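Local coordinates for protein putative aminopeptidase (PDB 5NTH) that probably acts as a manganese-dependent M17 leucyl aminopeptidase, removing residues from the N-termini of peptides, and is seen here with the inhibitor actinonin bound, at residues Val375-Lys380 / Thr403-Phe408; Ile393-Gly398 / Leu413-Thr418. All coordinates share one frame; numbering follows the deposited sequence.

Contact 1: Val375-Lys380 / Thr403-Phe408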
loop_
_atom_site.group_PDB
_atom_site.type_symbol
_atom_site.label_atom_id
_atom_site.label_comp_id
_atom_site.label_asym_id
_atom_site.label_seq_id
_atom_site.Cartn_x
_atom_site.Cartn_y
_atom_site.Cartn_z
ATOM N N VAL A 375 -30.569 14.575 -1.490
ATOM C CA VAL A 375 -31.181 15.860 -1.762
ATOM C C VAL A 375 -31.072 16.716 -0.524
ATOM O O VAL A 375 -31.711 16.471 0.470
ATOM C CB VAL A 375 -32.649 15.728 -2.167
ATOM C CG1 VAL A 375 -33.153 17.050 -2.764
ATOM C CG2 VAL A 375 -32.811 14.614 -3.189
ATOM N N MET A 376 -30.260 17.746 -0.623
ATOM C CA MET A 376 -29.970 18.601 0.487
ATOM C C MET A 376 -31.187 19.509 0.704
ATOM O O MET A 376 -32.023 19.664 -0.162
ATOM C CB MET A 376 -28.757 19.474 0.167
ATOM C CG MET A 376 -27.519 18.763 -0.326
ATOM S SD MET A 376 -26.632 17.975 0.993
ATOM C CE MET A 376 -26.064 19.393 1.928
ATOM N N LYS A 377 -31.267 20.124 1.862
ATOM C CA LYS A 377 -32.285 21.112 2.104
ATOM C C LYS A 377 -32.382 22.178 1.045
ATOM O O LYS A 377 -33.469 22.631 0.721
ATOM C CB LYS A 377 -32.002 21.827 3.416
ATOM C CG LYS A 377 -33.111 22.757 3.849
ATOM C CD LYS A 377 -34.445 22.036 3.946
ATOM C CE LYS A 377 -35.483 22.915 4.624
ATOM N NZ LYS A 377 -36.827 22.634 4.086
ATOM N N SER A 378 -31.247 22.597 0.515
ATOM C CA SER A 378 -31.222 23.682 -0.430
ATOM C C SER A 378 -31.849 23.348 -1.756
ATOM O O SER A 378 -31.919 24.213 -2.624
ATOM C CB SER A 378 -29.782 24.079 -0.701
ATOM O OG SER A 378 -29.136 23.048 -1.415
ATOM N N GLY A 379 -32.244 22.084 -1.931
ATOM C CA GLY A 379 -32.746 21.559 -3.212
ATOM C C GLY A 379 -31.700 20.924 -4.133
ATOM O O GLY A 379 -32.043 20.122 -4.998
ATOM N N LYS A 380 -30.427 21.267 -3.940
ATOM C CA LYS A 380 -29.342 20.777 -4.765
ATOM C C LYS A 380 -29.100 19.286 -4.458
ATOM O O LYS A 380 -29.060 18.885 -3.285
ATOM C CB LYS A 380 -28.079 21.616 -4.525
ATOM C CG LYS A 380 -28.229 23.102 -4.839
ATOM C CD LYS A 380 -27.772 23.484 -6.244
ATOM C CE LYS A 380 -26.445 24.246 -6.247
ATOM N NZ LYS A 380 -26.589 25.645 -5.759
ATOM N N THR A 403 -29.143 30.428 6.914
ATOM C CA THR A 403 -29.365 31.518 5.950
ATOM C C THR A 403 -30.758 31.599 5.399
ATOM O O THR A 403 -31.137 32.653 4.945
ATOM C CB THR A 403 -28.433 31.439 4.739
ATOM O OG1 THR A 403 -28.581 30.181 4.057
ATOM C CG2 THR A 403 -27.036 31.640 5.185
ATOM N N GLY A 404 -31.495 30.493 5.417
ATOM C CA GLY A 404 -32.818 30.426 4.808
ATOM C C GLY A 404 -33.992 29.992 5.666
ATOM O O GLY A 404 -35.111 30.006 5.197
ATOM N N GLU A 405 -33.775 29.590 6.904
ATOM C CA GLU A 405 -34.884 29.110 7.731
ATOM C C GLU A 405 -35.124 29.884 9.041
ATOM O O GLU A 405 -36.132 29.681 9.724
ATOM C CB GLU A 405 -34.655 27.633 8.004
ATOM C CG GLU A 405 -34.833 26.772 6.765
ATOM C CD GLU A 405 -36.285 26.595 6.370
ATOM O OE1 GLU A 405 -37.147 26.939 7.207
ATOM O OE2 GLU A 405 -36.565 26.098 5.243
ATOM N N GLN A 406 -34.205 30.767 9.395
ATOM C CA GLN A 406 -34.379 31.591 10.574
ATOM C C GLN A 406 -35.293 32.774 10.270
ATOM O O GLN A 406 -35.545 33.095 9.101
ATOM C CB GLN A 406 -33.018 32.061 11.048
ATOM C CG GLN A 406 -32.133 30.883 11.428
ATOM C CD GLN A 406 -31.136 31.216 12.518
ATOM O OE1 GLN A 406 -31.345 30.900 13.707
ATOM N NE2 GLN A 406 -30.039 31.860 12.117
ATOM N N ASP A 407 -35.805 33.409 11.325
ATOM C CA ASP A 407 -36.650 34.609 11.158
ATOM C C ASP A 407 -35.904 35.948 10.970
ATOM O O ASP A 407 -36.534 36.988 10.990
ATOM C CB ASP A 407 -37.779 34.680 12.224
ATOM C CG ASP A 407 -37.303 35.007 13.680
ATOM O OD1 ASP A 407 -36.203 35.590 13.947
ATOM O OD2 ASP A 407 -38.105 34.670 14.601
ATOM N N PHE A 408 -34.580 35.917 10.779
ATOM C CA PHE A 408 -33.782 37.066 10.290
ATOM C C PHE A 408 -32.784 36.559 9.238
ATOM O O PHE A 408 -32.412 35.394 9.253
ATOM C CB PHE A 408 -33.017 37.694 11.442
ATOM C CG PHE A 408 -31.836 36.861 11.928
ATOM C CD1 PHE A 408 -31.996 35.867 12.887
ATOM C CD2 PHE A 408 -30.550 37.074 11.413
ATOM C CE1 PHE A 408 -30.897 35.111 13.326
ATOM C CE2 PHE A 408 -29.467 36.310 11.843
ATOM C CZ PHE A 408 -29.641 35.336 12.809
#
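With CG anti to the backbone N (chi1 -172°) and bends at chi2 and chi4, K377 runs outward from a type I beta turn and brings the end of its chain, CE and then NZ, beside E405. The glutamate comes to meet it with CG anti to its carbonyl carbon (chi1 -70°) and a bend at chi2, and the two side chains cross at about a right angle. The turn spans M376 to G379, between strands 373-375 and 381-383 of the M17 catalytic domain, while E405 follows the C-terminal end of helix 391-404. The pairing is a long salt bridge, 3.7 Å from K377 NZ to E405 OE2. That OE2 lies nearer K377 CE, at 3.4 Å, than NZ, so the charges attract at a distance and not through a close ion pair, at a partly exposed place on the surface. NZ also hydrogen-bonds to the carbonyl O of K258, and the lysine makes a cation-pi contact with Y260, whose side chain E405 touches too. The turn itself is closed by G379 N donating to M376 O at 3.0 Å, and M376 N reaches K380 O at 3.1 Å across its base. G379 takes a positive phi (92°), a backbone conformation that suits glycine. Alongside, S378 OG takes a weak hydrogen bond from K380 N, 3.3 Å long.

Contact 2: Ile393-Gly398 / Leu413-Thr418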
loop_
_atom_site.group_PDB
_atom_site.type_symbol
_atom_site.label_atom_id
_atom_site.label_comp_id
_atom_site.label_asym_id
_atom_site.label_seq_id
_atom_site.Cartn_x
_atom_site.Cartn_y
_atom_site.Cartn_z
ATOM N N ILE A 393 -21.247 17.895 3.798
ATOM C CA ILE A 393 -22.628 17.561 3.619
ATOM C C ILE A 393 -23.477 18.062 4.740
ATOM O O ILE A 393 -24.466 18.726 4.513
ATOM C CB ILE A 393 -22.846 16.067 3.493
ATOM C CG1 ILE A 393 -22.309 15.592 2.130
ATOM C CG2 ILE A 393 -24.330 15.765 3.598
ATOM C CD1 ILE A 393 -22.320 14.093 1.927
ATOM N N VAL A 394 -23.126 17.705 5.957
ATOM C CA VAL A 394 -23.925 18.130 7.102
ATOM C C VAL A 394 -23.916 19.651 7.197
ATOM O O VAL A 394 -24.898 20.248 7.599
ATOM C CB VAL A 394 -23.402 17.555 8.433
ATOM C CG1 VAL A 394 -23.252 16.032 8.381
ATOM C CG2 VAL A 394 -22.083 18.206 8.819
ATOM N N LEU A 395 -22.794 20.265 6.839
ATOM C CA LEU A 395 -22.634 21.700 6.930
ATOM C C LEU A 395 -23.452 22.397 5.872
ATOM O O LEU A 395 -23.933 23.500 6.078
ATOM C CB LEU A 395 -21.189 22.105 6.719
ATOM C CG LEU A 395 -20.194 21.962 7.846
ATOM C CD1 LEU A 395 -18.824 22.354 7.312
ATOM C CD2 LEU A 395 -20.569 22.810 9.052
ATOM N N GLY A 396 -23.557 21.767 4.718
ATOM C CA GLY A 396 -24.453 22.220 3.701
ATOM C C GLY A 396 -25.847 22.416 4.243
ATOM O O GLY A 396 -26.411 23.460 4.028
ATOM N N ASP A 397 -26.422 21.447 4.938
ATOM C CA ASP A 397 -27.763 21.649 5.509
ATOM C C ASP A 397 -27.698 22.714 6.623
ATOM O O ASP A 397 -28.661 23.432 6.872
ATOM C CB ASP A 397 -28.383 20.337 6.021
ATOM C CG ASP A 397 -29.006 19.486 4.904
ATOM O OD1 ASP A 397 -29.341 20.005 3.825
ATOM O OD2 ASP A 397 -29.209 18.282 5.088
ATOM N N GLY A 398 -26.557 22.828 7.285
ATOM C CA GLY A 398 -26.411 23.783 8.366
ATOM C C GLY A 398 -26.483 25.216 7.888
ATOM O O GLY A 398 -27.176 26.052 8.481
ATOM N N LEU A 413 -21.925 35.009 7.306
ATOM C CA LEU A 413 -21.939 33.629 7.728
ATOM C C LEU A 413 -20.536 33.101 7.951
ATOM O O LEU A 413 -19.712 33.094 7.031
ATOM C CB LEU A 413 -22.657 32.752 6.723
ATOM C CG LEU A 413 -22.998 31.445 7.432
ATOM C CD1 LEU A 413 -24.440 31.069 7.190
ATOM C CD2 LEU A 413 -22.015 30.342 7.058
ATOM N N ILE A 414 -20.299 32.635 9.178
ATOM C CA ILE A 414 -19.026 32.047 9.549
ATOM C C ILE A 414 -19.159 30.546 9.676
ATOM O O ILE A 414 -19.862 30.058 10.565
ATOM C CB ILE A 414 -18.508 32.568 10.891
ATOM C CG1 ILE A 414 -18.482 34.091 10.879
ATOM C CG2 ILE A 414 -17.124 31.992 11.155
ATOM C CD1 ILE A 414 -17.990 34.680 12.181
ATOM N N ASP A 415 -18.428 29.837 8.819
ATOM C CA ASP A 415 -18.454 28.378 8.767
ATOM C C ASP A 415 -17.152 27.877 9.355
ATOM O O ASP A 415 -16.063 28.287 8.941
ATOM C CB ASP A 415 -18.613 27.922 7.305
ATOM C CG ASP A 415 -19.054 26.462 7.165
ATOM O OD1 ASP A 415 -20.082 26.087 7.765
ATOM O OD2 ASP A 415 -18.393 25.694 6.419
ATOM N N MET A 416 -17.252 27.005 10.344
ATOM C CA MET A 416 -16.047 26.515 11.010
ATOM C C MET A 416 -16.113 25.030 11.155
ATOM O O MET A 416 -17.092 24.507 11.666
ATOM C CB MET A 416 -15.844 27.166 12.377
ATOM C CG MET A 416 -14.494 26.860 12.985
ATOM S SD MET A 416 -14.301 27.546 14.632
ATOM C CE MET A 416 -14.042 29.271 14.283
ATOM N N ALA A 417 -15.039 24.367 10.728
ATOM C CA ALA A 417 -15.038 22.925 10.580
ATOM C C ALA A 417 -13.624 22.352 10.547
ATOM O O ALA A 417 -12.724 22.974 9.989
ATOM C CB ALA A 417 -15.763 22.583 9.311
ATOM N N THR A 418 -13.431 21.193 11.186
ATOM C CA THR A 418 -12.219 20.362 11.013
ATOM C C THR A 418 -12.438 19.568 9.731
ATOM O O THR A 418 -12.905 18.435 9.754
ATOM C CB THR A 418 -12.009 19.368 12.181
ATOM O OG1 THR A 418 -13.220 18.650 12.408
ATOM C CG2 THR A 418 -11.656 20.082 13.468
#
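L395 lays its two methyl groups against the carboxylate of D415, one to each oxygen: CD1 is 3.5 Å from D415 OD2 and CD2 is 3.6 Å from D415 OD1. CD1 also meets the CB of A417 at 3.7 Å, the purely apolar part of the contact. L395 holds CG anti to its carbonyl carbon (chi1 -79°), which sends the fork off the helix toward the strand. D415 and A417, two residues apart on strand 412-417, both direct their side chains to this helix, whereas M416 between them points away. The carboxylate is buried, and its OD2 hydrogen-bonds to ND1 of H510, on the adjacent strand 508-512; the leucine methyls thus cover an acid whose polar partner lies within the sheet. The nearest CA atoms, those of L395 and D415, are 8.1 Å apart, so side chains span the gap. This is helix-on-sheet packing in the alpha/beta catalytic domain: helix 391-404 lies over strand 412-417, which runs parallel to its neighbours 291-300 and 508-512. V296 of strand 291-300 touches both L395 and D415, while V394 turns to I263 and V266 of helix 261-267.

Overall arrangement
Helix 391-404 joins the two contacts, whose centres lie 12 Å apart: contact 2 uses L395 in its first half, and contact 1 uses E405, just past G404. D397 ties them directly, its OD1 taking a probable hydrogen bond of 2.8 Å from the backbone N of K377, while T403 CG2 packs on L413 CD1 at 3.3 Å. Contact 1 lies at the surface, away from the metal site. Contact 2 is buried and close to the metal site: the side chain of A417 is about 4 Å from that of the manganese ligand K298, about 8 Å from a manganese ion and about 9 Å from actinonin.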